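Local structure of folylpolyglutamate synthase protein FOLC (Mycobacterium tuberculosis, 2VOS) at residues 199-204 with 382-387; 350-355 with 470-475; 357-362 with 392-397. The protein probably uses ATP to add L-glutamate to dihydropteroate and, successively, to tetrahydrofolate, yielding dihydrofolate and folylpolyglutamates. One frame throughout, in Å; residues are numbered along the deposited sequence.

Contact 1 of 3, residues 199-204 with 382-387; sequences IDHVDY and LGDKDV. With CO (cobalt (II) ion), chain F; MG (magnesium ion), chain C.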
loop_
_atom_site.group_PDB
_atom_site.type_symbol
_atom_site.label_atom_id
_atom_site.label_comp_id
_atom_site.label_asym_id
_atom_site.label_seq_id
_atom_site.Cartn_x
_atom_site.Cartn_y
_atom_site.Cartn_z
ATOM N N ILE A 199 1.599 -3.669 13.996
ATOM C CA ILE A 199 0.368 -2.957 14.387
ATOM C C ILE A 199 0.146 -1.800 13.408
ATOM O O ILE A 199 1.083 -1.144 12.948
ATOM C CB ILE A 199 0.488 -2.375 15.768
ATOM C CG1 ILE A 199 0.558 -3.495 16.846
ATOM C CG2 ILE A 199 -0.698 -1.412 16.081
ATOM C CD1 ILE A 199 -0.580 -4.536 16.764
ATOM N N ASP A 200 -1.104 -1.552 13.085
ATOM C CA ASP A 200 -1.422 -0.368 12.303
ATOM C C ASP A 200 -2.685 0.216 12.837
ATOM O O ASP A 200 -2.659 1.256 13.442
ATOM C CB ASP A 200 -1.565 -0.758 10.844
ATOM C CG ASP A 200 -2.183 0.347 10.000
ATOM O OD1 ASP A 200 -2.295 1.486 10.397
ATOM O OD2 ASP A 200 -2.616 0.059 8.924
ATOM N N HIS A 201 -3.802 -0.453 12.600
ATOM C CA HIS A 201 -5.090 -0.062 13.176
ATOM C C HIS A 201 -5.152 -0.377 14.666
ATOM O O HIS A 201 -4.923 -1.494 15.067
ATOM C CB HIS A 201 -6.235 -0.794 12.446
ATOM C CG HIS A 201 -7.570 -0.389 12.955
ATOM N ND1 HIS A 201 -8.158 0.811 12.607
ATOM C CD2 HIS A 201 -8.391 -0.964 13.871
ATOM C CE1 HIS A 201 -9.289 0.950 13.276
ATOM N NE2 HIS A 201 -9.447 -0.105 14.060
ATOM N N VAL A 202 -5.443 0.577 15.523
ATOM C CA VAL A 202 -5.335 0.254 16.950
ATOM C C VAL A 202 -6.727 0.071 17.607
ATOM O O VAL A 202 -7.471 1.041 17.757
ATOM C CB VAL A 202 -4.519 1.324 17.716
ATOM C CG1 VAL A 202 -4.451 0.986 19.193
ATOM C CG2 VAL A 202 -3.063 1.510 17.076
ATOM N N ASP A 203 -7.053 -1.145 18.050
ATOM C CA ASP A 203 -8.240 -1.331 18.926
ATOM C C ASP A 203 -7.927 -1.427 20.390
ATOM O O ASP A 203 -8.828 -1.215 21.229
ATOM C CB ASP A 203 -8.985 -2.604 18.538
ATOM C CG ASP A 203 -9.663 -2.458 17.200
ATOM O OD1 ASP A 203 -10.173 -1.359 16.990
ATOM O OD2 ASP A 203 -9.647 -3.374 16.376
ATOM N N TYR A 204 -6.708 -1.835 20.730
ATOM C CA TYR A 204 -6.351 -2.087 22.107
ATOM C C TYR A 204 -4.931 -1.688 22.350
ATOM O O TYR A 204 -4.156 -1.645 21.415
ATOM C CB TYR A 204 -6.487 -3.583 22.388
ATOM C CG TYR A 204 -7.926 -4.042 22.278
ATOM C CD1 TYR A 204 -8.870 -3.647 23.219
ATOM C CD2 TYR A 204 -8.354 -4.832 21.200
ATOM C CE1 TYR A 204 -10.201 -4.046 23.110
ATOM C CE2 TYR A 204 -9.706 -5.249 21.098
ATOM C CZ TYR A 204 -10.598 -4.843 22.017
ATOM O OH TYR A 204 -11.910 -5.244 21.908
ATOM N N LEU A 382 -4.349 9.865 10.972
ATOM C CA LEU A 382 -5.729 9.456 11.300
ATOM C C LEU A 382 -5.880 8.973 12.776
ATOM O O LEU A 382 -4.925 8.513 13.377
ATOM C CB LEU A 382 -6.248 8.438 10.291
ATOM C CG LEU A 382 -6.107 8.927 8.833
ATOM C CD1 LEU A 382 -6.765 7.927 7.970
ATOM C CD2 LEU A 382 -6.697 10.306 8.575
ATOM N N GLY A 383 -7.083 9.074 13.322
ATOM C CA GLY A 383 -7.302 8.890 14.766
ATOM C C GLY A 383 -7.193 7.448 15.251
ATOM O O GLY A 383 -7.092 7.199 16.468
ATOM N N ASP A 384 -7.236 6.489 14.324
ATOM C CA ASP A 384 -7.207 5.067 14.682
ATOM C C ASP A 384 -5.784 4.477 14.643
ATOM O O ASP A 384 -5.623 3.273 14.851
ATOM C CB ASP A 384 -8.130 4.248 13.776
ATOM C CG ASP A 384 -7.611 4.207 12.339
ATOM O OD1 ASP A 384 -7.276 5.314 11.841
ATOM O OD2 ASP A 384 -7.441 3.088 11.741
ATOM N N LYS A 385 -4.777 5.322 14.400
ATOM C CA LYS A 385 -3.360 4.892 14.367
ATOM C C LYS A 385 -2.585 4.997 15.670
ATOM O O LYS A 385 -2.969 5.703 16.640
ATOM C CB LYS A 385 -2.575 5.667 13.284
ATOM C CG LYS A 385 -3.273 5.659 11.957
ATOM C CD LYS A 385 -3.696 4.262 11.559
ATOM C CE LYS A 385 -4.162 4.326 10.090
ATOM N NZ LYS A 385 -4.840 3.089 9.591
ATOM N N ASP A 386 -1.444 4.322 15.706
ATOM C CA ASP A 386 -0.560 4.463 16.844
ATOM C C ASP A 386 0.236 5.759 16.655
ATOM O O ASP A 386 1.416 5.743 16.288
ATOM C CB ASP A 386 0.359 3.250 16.950
ATOM C CG ASP A 386 1.251 3.307 18.181
ATOM O OD1 ASP A 386 1.232 4.324 18.927
ATOM O OD2 ASP A 386 1.955 2.306 18.412
ATOM N N VAL A 387 -0.420 6.881 16.933
ATOM C CA VAL A 387 0.194 8.217 16.817
ATOM C C VAL A 387 1.496 8.350 17.595
ATOM O O VAL A 387 2.503 8.822 17.057
ATOM C CB VAL A 387 -0.780 9.309 17.309
ATOM C CG1 VAL A 387 -0.259 10.685 16.918
ATOM C CG2 VAL A 387 -2.154 9.041 16.682
HETATM CO CO CO F . -11.371 -0.899 15.161
HETATM MG MG MG C . -1.880 0.514 6.856
HETATM O O HOH W 1 -0.682 2.873 13.373
HETATM O O HOH W 2 -11.159 -2.875 14.466
HETATM O O HOH W 3 -3.725 1.019 6.962
HETATM O O HOH W 4 0.314 0.104 6.094
HETATM O O HOH W 5 -11.165 0.758 15.724
#
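Asp200 opens the contact with a carboxylate shared between a metal and a lysine ammonium group. Its CG stands anti to the backbone N (chi1 168°), which carries the carboxylate to the magnesium ion, OD2 of Asp200 binding it at 2.2 Å and OD1 facing Lys385. The lysine runs alongside, bent at chi2, and its NZ reaches Asp200 OD1 at 3.1 Å from above the carboxylate plane, a salt bridge; the same NZ keeps a weak link to Asp384 OD2, so one ammonium group spans two acids and probably eases their repulsion. His354 completes the protein ligands of the magnesium. On the backbone, water 1 donates to Asp200 O and accepts from Asp386 N. All this lies across a domain junction: 199-204 belongs to the P-loop-type Mur ligase middle domain and 382-387 to the glutamate ligase domain, so the magnesium site and these bonds tie the two together. The side chains of His201 and Asp384 cross at about a right angle, ring and carboxylate planes 46° apart. His201 ND1 donates to the anti lone pair of Asp384 OD2 over a short 2.5 Å, near the ring plane but bent (143° at the hydrogen), which would favour His201 NE2 as the cobalt ligand it is. Val202 N bonds to Asp384 O at 2.8 Å, nearly along the C=O axis, while Val202 CG2 packs against Asp386 CB. Asp203 OD1 binds the same cobalt ion.

Contact 2 of 3, residues 350-355 with 470-475; sequences IDAAHN and GSVVTA. With MG (magnesium ion), chain C; ADP (adenosine-5'-diphosphate), chain B.
His354 and Val472 lie side by side and point the same way, the imidazole running out to the magnesium ion with the valine methyl CG2 beside it, 3.9 Å from His354 ND1. The histidine takes the crowded first torsion, CG between the backbone N and the carbonyl carbon (chi1 59°), and its ring is held by a bond at each nitrogen: ND1 donates to Ala352 O at 2.9 Å, close to the ring plane and in the plane of that carbonyl, while NE2 binds the metal. Using ND1 as the donor leaves the NE2 lone pair for magnesium, which Asp200 also ligates. At the ring's foot, His354 CB rests 3.4 Å from Gly470 O.

Asp351 turns the other way, its CB directed away from 470-475 and its carboxylate at the 2'- and 3'-hydroxyls of the ADP ribose. Asp351 OD2 accepts from ADP O2' at 2.9 Å and closes an Asx turn with Ala353 N, which meets it from above the carboxylate plane; OD1 is also held by Leu339 N. One short loop thus presents both a ribose acceptor and a metal ligand.

Between these polar groups the backbones meet through small residues. Ala475 CB sits 3.8 Å from Asp351 C, and Ala352 CB lies 4.1 Å from Val472 CG2. Gly470 N makes a weak, bent bond to Ala353 O, and Ser471 N-caps the following helix by accepting from Val473 N.

In the glutamate ligase domain of this Mur ligase relative, 350-355 leaves strand 347-350 for helix 356-368, and 470-475 passes from the adjacent parallel strand 464-469 into helix 472-481, with Ile350 touching Ala475 and Ala478 of that helix and Glu340 and Met342 of strand 340-343.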
loop_
_atom_site.group_PDB
_atom_site.type_symbol
_atom_site.label_atom_id
_atom_site.label_comp_id
_atom_site.label_asym_id
_atom_site.label_seq_id
_atom_site.Cartn_x
_atom_site.Cartn_y
_atom_site.Cartn_z
ATOM N N ILE A 350 7.167 12.945 -0.039
ATOM C CA ILE A 350 5.903 12.563 0.528
ATOM C C ILE A 350 6.022 11.083 0.835
ATOM O O ILE A 350 6.673 10.332 0.074
ATOM C CB ILE A 350 4.700 12.795 -0.450
ATOM C CG1 ILE A 350 4.882 11.960 -1.765
ATOM C CG2 ILE A 350 4.452 14.326 -0.665
ATOM C CD1 ILE A 350 3.639 12.044 -2.758
ATOM N N ASP A 351 5.371 10.663 1.922
ATOM C CA ASP A 351 5.394 9.292 2.353
ATOM C C ASP A 351 4.117 8.947 3.110
ATOM O O ASP A 351 3.708 9.669 4.039
ATOM C CB ASP A 351 6.634 8.980 3.191
ATOM C CG ASP A 351 6.811 7.453 3.379
ATOM O OD1 ASP A 351 7.291 6.746 2.490
ATOM O OD2 ASP A 351 6.372 6.932 4.375
ATOM N N ALA A 352 3.489 7.833 2.735
ATOM C CA ALA A 352 2.227 7.405 3.295
ATOM C C ALA A 352 2.367 6.798 4.723
ATOM O O ALA A 352 1.342 6.357 5.282
ATOM C CB ALA A 352 1.584 6.350 2.374
ATOM N N ALA A 353 3.574 6.749 5.300
ATOM C CA ALA A 353 3.748 6.096 6.603
ATOM C C ALA A 353 2.638 6.485 7.577
ATOM O O ALA A 353 2.367 7.662 7.792
ATOM C CB ALA A 353 5.099 6.435 7.204
ATOM N N HIS A 354 2.010 5.484 8.179
ATOM C CA HIS A 354 0.887 5.728 9.077
ATOM C C HIS A 354 0.849 4.644 10.187
ATOM O O HIS A 354 -0.223 4.378 10.807
ATOM C CB HIS A 354 -0.437 5.748 8.321
ATOM C CG HIS A 354 -0.721 4.482 7.609
ATOM N ND1 HIS A 354 -0.458 4.319 6.267
ATOM C CD2 HIS A 354 -1.204 3.300 8.047
ATOM C CE1 HIS A 354 -0.808 3.103 5.902
ATOM N NE2 HIS A 354 -1.262 2.466 6.960
ATOM N N ASN A 355 2.016 4.048 10.453
ATOM C CA ASN A 355 2.130 3.161 11.604
ATOM C C ASN A 355 3.607 3.148 12.052
ATOM O O ASN A 355 4.472 3.675 11.358
ATOM C CB ASN A 355 1.602 1.736 11.304
ATOM C CG ASN A 355 2.555 0.925 10.334
ATOM O OD1 ASN A 355 3.340 1.517 9.629
ATOM N ND2 ASN A 355 2.508 -0.394 10.373
ATOM N N GLY A 470 2.374 10.664 7.526
ATOM C CA GLY A 470 1.488 10.463 8.691
ATOM C C GLY A 470 0.231 9.705 8.291
ATOM O O GLY A 470 -0.434 9.062 9.149
ATOM N N SER A 471 -0.084 9.746 6.992
ATOM C CA SER A 471 -1.281 9.134 6.476
ATOM C C SER A 471 -1.173 9.005 4.964
ATOM O O SER A 471 -0.495 9.797 4.293
ATOM C CB SER A 471 -2.482 10.005 6.877
ATOM O OG SER A 471 -3.677 9.573 6.278
ATOM N N VAL A 472 -1.882 8.036 4.408
ATOM C CA VAL A 472 -2.097 7.996 2.960
ATOM C C VAL A 472 -2.730 9.283 2.437
ATOM O O VAL A 472 -2.340 9.826 1.394
ATOM C CB VAL A 472 -3.027 6.791 2.577
ATOM C CG1 VAL A 472 -3.270 6.789 1.077
ATOM C CG2 VAL A 472 -2.336 5.496 3.001
ATOM N N VAL A 473 -3.681 9.809 3.197
ATOM C CA VAL A 473 -4.418 10.986 2.779
ATOM C C VAL A 473 -3.509 12.242 2.762
ATOM O O VAL A 473 -3.633 13.126 1.874
ATOM C CB VAL A 473 -5.621 11.219 3.736
ATOM C CG1 VAL A 473 -6.343 12.528 3.373
ATOM C CG2 VAL A 473 -6.606 10.022 3.684
ATOM N N THR A 474 -2.580 12.293 3.704
ATOM C CA THR A 474 -1.649 13.417 3.827
ATOM C C THR A 474 -0.725 13.388 2.598
ATOM O O THR A 474 -0.512 14.400 1.913
ATOM C CB THR A 474 -0.754 13.293 5.105
ATOM O OG1 THR A 474 -1.558 13.132 6.302
ATOM C CG2 THR A 474 0.153 14.579 5.295
ATOM N N ALA A 475 -0.123 12.228 2.347
ATOM C CA ALA A 475 0.692 12.021 1.170
ATOM C C ALA A 475 -0.063 12.281 -0.121
ATOM O O ALA A 475 0.445 12.990 -1.007
ATOM C CB ALA A 475 1.300 10.604 1.201
HETATM MG MG MG C . -1.880 0.514 6.856
HETATM P PB ADP B . 0.408 -1.068 2.506
HETATM O O1B ADP B . -0.246 -1.197 1.155
HETATM O O2B ADP B . -0.243 -0.031 3.378
HETATM O O3B ADP B . 0.709 -2.349 3.224
HETATM P PA ADP B . 2.558 0.468 1.162
HETATM O O1A ADP B . 1.479 1.438 0.703
HETATM O O2A ADP B . 3.624 -0.134 0.262
HETATM O O3A ADP B . 1.941 -0.590 2.249
HETATM O "O5'" ADP B . 3.428 1.383 2.185
HETATM C "C5'" ADP B . 2.875 2.275 3.164
HETATM C "C4'" ADP B . 4.086 2.855 3.927
HETATM O "O4'" ADP B . 4.738 1.781 4.659
HETATM C "C3'" ADP B . 5.216 3.356 3.031
HETATM O "O3'" ADP B . 5.161 4.760 2.879
HETATM C "C2'" ADP B . 6.524 3.092 3.722
HETATM O "O2'" ADP B . 6.668 4.120 4.761
HETATM C "C1'" ADP B . 6.180 1.881 4.549
HETATM N N9 ADP B . 6.579 0.555 3.996
HETATM C C8 ADP B . 6.321 -0.038 2.782
HETATM N N7 ADP B . 6.846 -1.299 2.762
HETATM C C5 ADP B . 7.338 -1.542 4.013
HETATM C C6 ADP B . 7.987 -2.662 4.704
HETATM N N6 ADP B . 8.228 -3.824 4.061
HETATM N N1 ADP B . 8.371 -2.445 5.967
HETATM C C2 ADP B . 8.221 -1.289 6.663
HETATM N N3 ADP B . 7.602 -0.210 6.115
HETATM C C4 ADP B . 7.181 -0.316 4.812
HETATM O O HOH W 3 -3.725 1.019 6.962
HETATM O O HOH W 4 0.314 0.104 6.094
#

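Contact 3 of 3, residues 357-362 with 392-397; sequences AGASAL and AALEPV. With ADP (adenosine-5'-diphosphate), chain B.
Ala393, near the end of helix 387-394, makes the closest backbone approach to helix 356-368: its CA lies 4.9 Å from Ser360 CA. Such nearness is possible because the residues that face each other are small. The methyl of Ala393 points toward helix 356-368 and sits over its backbone, with CB 3.5 Å from Ser360 N and 3.7 Å from Ala359 CB, so two alanine methyls meet tip to tip. Ser360 CB lies beside the Ala393 methyl, while its OG, anti to the backbone N, turns to Gln364.

Leu394 follows and brings the bulk. Its CG is anti to the carbonyl carbon (chi1 -63°), and the branched end reaches over to helix 356-368. Leu394 CG lies 4.0 Å from Ala359 CB, and the CD2 methyl comes to 3.4 Å from Ala359 O, a close van der Waals contact of a methyl with a carbonyl oxygen. The CD2 of Leu394 also reaches Leu362 CD2 at 4.2 Å, the two leucines crossing obliquely with one branch from each in touch. Leu394 also touches Thr469, and Leu362 rests on Val467 and Thr469, so the leucine pair is backed by strand 464-469. Farther on, Val397 turns to Ala363 and Ala367, later residues of helix 356-368.

This is apolar helix packing within the alpha/beta glutamate ligase domain of the Mur ligase family. Helix 356-368 also lines the ADP pocket: Ala361 CB approaches adenine N3 at 3.6 Å, while Gly358, without a side chain, leaves room for the ribose.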
loop_
_atom_site.group_PDB
_atom_site.type_symbol
_atom_site.label_atom_id
_atom_site.label_comp_id
_atom_site.label_asym_id
_atom_site.label_seq_id
_atom_site.Cartn_x
_atom_site.Cartn_y
_atom_site.Cartn_z
ATOM N N ALA A 357 6.002 0.750 12.350
ATOM C CA ALA A 357 6.907 0.102 11.393
ATOM C C ALA A 357 7.203 0.970 10.139
ATOM O O ALA A 357 8.369 1.075 9.747
ATOM C CB ALA A 357 6.406 -1.265 10.976
ATOM N N GLY A 358 6.176 1.566 9.507
ATOM C CA GLY A 358 6.406 2.411 8.355
ATOM C C GLY A 358 7.160 3.702 8.713
ATOM O O GLY A 358 8.021 4.156 7.939
ATOM N N ALA A 359 6.848 4.327 9.854
ATOM C CA ALA A 359 7.520 5.597 10.250
ATOM C C ALA A 359 9.009 5.318 10.574
ATOM O O ALA A 359 9.895 6.139 10.318
ATOM C CB ALA A 359 6.833 6.224 11.511
ATOM N N SER A 360 9.241 4.173 11.207
ATOM C CA SER A 360 10.596 3.705 11.410
ATOM C C SER A 360 11.359 3.445 10.078
ATOM O O SER A 360 12.534 3.836 9.952
ATOM C CB SER A 360 10.590 2.495 12.353
ATOM O OG SER A 360 11.856 1.903 12.319
ATOM N N ALA A 361 10.683 2.845 9.067
ATOM C CA ALA A 361 11.353 2.585 7.762
ATOM C C ALA A 361 11.695 3.923 7.093
ATOM O O ALA A 361 12.810 4.111 6.573
ATOM C CB ALA A 361 10.474 1.759 6.867
ATOM N N LEU A 362 10.737 4.853 7.158
ATOM C CA LEU A 362 10.930 6.188 6.675
ATOM C C LEU A 362 12.128 6.889 7.369
ATOM O O LEU A 362 12.993 7.476 6.683
ATOM C CB LEU A 362 9.629 6.998 6.869
ATOM C CG LEU A 362 9.644 8.490 6.592
ATOM C CD1 LEU A 362 10.182 8.840 5.144
ATOM C CD2 LEU A 362 8.211 9.136 6.818
ATOM N N ALA A 392 7.431 8.813 17.818
ATOM C CA ALA A 392 8.662 8.332 18.461
ATOM C C ALA A 392 9.676 7.825 17.392
ATOM O O ALA A 392 10.876 8.000 17.547
ATOM C CB ALA A 392 8.345 7.242 19.470
ATOM N N ALA A 393 9.181 7.290 16.282
ATOM C CA ALA A 393 10.053 6.803 15.225
ATOM C C ALA A 393 10.624 7.972 14.437
ATOM O O ALA A 393 11.735 7.882 13.883
ATOM C CB ALA A 393 9.274 5.860 14.245
ATOM N N LEU A 394 9.893 9.088 14.382
ATOM C CA LEU A 394 10.317 10.208 13.523
ATOM C C LEU A 394 11.108 11.256 14.280
ATOM O O LEU A 394 11.844 12.057 13.669
ATOM C CB LEU A 394 9.110 10.866 12.837
ATOM C CG LEU A 394 8.410 9.860 11.913
ATOM C CD1 LEU A 394 7.064 10.383 11.337
ATOM C CD2 LEU A 394 9.363 9.456 10.818
ATOM N N GLU A 395 10.969 11.266 15.612
ATOM C CA GLU A 395 11.654 12.316 16.401
ATOM C C GLU A 395 13.161 12.362 16.198
ATOM O O GLU A 395 13.737 13.433 16.192
ATOM C CB GLU A 395 11.338 12.189 17.888
ATOM C CG GLU A 395 11.919 13.357 18.700
ATOM C CD GLU A 395 13.351 13.098 19.149
ATOM O OE1 GLU A 395 13.754 11.931 19.084
ATOM O OE2 GLU A 395 14.056 14.050 19.558
ATOM N N PRO A 396 13.820 11.195 16.074
ATOM C CA PRO A 396 15.259 11.235 15.829
ATOM C C PRO A 396 15.678 11.847 14.469
ATOM O O PRO A 396 16.861 12.153 14.286
ATOM C CB PRO A 396 15.665 9.757 15.880
ATOM C CG PRO A 396 14.582 9.088 16.739
ATOM C CD PRO A 396 13.337 9.806 16.248
ATOM N N VAL A 397 14.761 12.084 13.533
ATOM C CA VAL A 397 15.235 12.605 12.261
ATOM C C VAL A 397 14.643 13.952 11.871
ATOM O O VAL A 397 15.165 14.618 10.965
ATOM C CB VAL A 397 15.018 11.579 11.076
ATOM C CG1 VAL A 397 15.978 10.417 11.205
ATOM C CG2 VAL A 397 13.525 11.095 11.031
HETATM P PB ADP B . 0.408 -1.068 2.506
HETATM O O1B ADP B . -0.246 -1.197 1.155
HETATM O O2B ADP B . -0.243 -0.031 3.378
HETATM O O3B ADP B . 0.709 -2.349 3.224
HETATM P PA ADP B . 2.558 0.468 1.162
HETATM O O1A ADP B . 1.479 1.438 0.703
HETATM O O2A ADP B . 3.624 -0.134 0.262
HETATM O O3A ADP B . 1.941 -0.590 2.249
HETATM O "O5'" ADP B . 3.428 1.383 2.185
HETATM C "C5'" ADP B . 2.875 2.275 3.164
HETATM C "C4'" ADP B . 4.086 2.855 3.927
HETATM O "O4'" ADP B . 4.738 1.781 4.659
HETATM C "C3'" ADP B . 5.216 3.356 3.031
HETATM O "O3'" ADP B . 5.161 4.760 2.879
HETATM C "C2'" ADP B . 6.524 3.092 3.722
HETATM O "O2'" ADP B . 6.668 4.120 4.761
HETATM C "C1'" ADP B . 6.180 1.881 4.549
HETATM N N9 ADP B . 6.579 0.555 3.996
HETATM C C8 ADP B . 6.321 -0.038 2.782
HETATM N N7 ADP B . 6.846 -1.299 2.762
HETATM C C5 ADP B . 7.338 -1.542 4.013
HETATM C C6 ADP B . 7.987 -2.662 4.704
HETATM N N6 ADP B . 8.228 -3.824 4.061
HETATM N N1 ADP B . 8.371 -2.445 5.967
HETATM C C2 ADP B . 8.221 -1.289 6.663
HETATM N N3 ADP B . 7.602 -0.210 6.115
HETATM C C4 ADP B . 7.181 -0.316 4.812
#

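Contact 1 is a surface contact, while contacts 2 and 3 are buried, and their chemistry follows. Across the domain junction, contact 1 relies on charges, metals and water; contact 2 mixes polar ligands with close backbone packing; contact 3 is held by packing, mostly of methyls, without hydrogen bonds. Contacts 1 and 2 share the magnesium ion with waters 3 and 4, and Ile199 O probably accepts a hydrogen bond from Asn355 ND2. Contacts 2 and 3 share ADP, and Ala353 CB packs against Gly358 and Leu362. Segments 350-355 and 357-362 nearly adjoin along the chain, so successive pieces meet the nucleotide's ribose and base. Contacts 1 and 3 do not touch: contact 1 lies at the start of helix 387-394, contact 3 toward its other end.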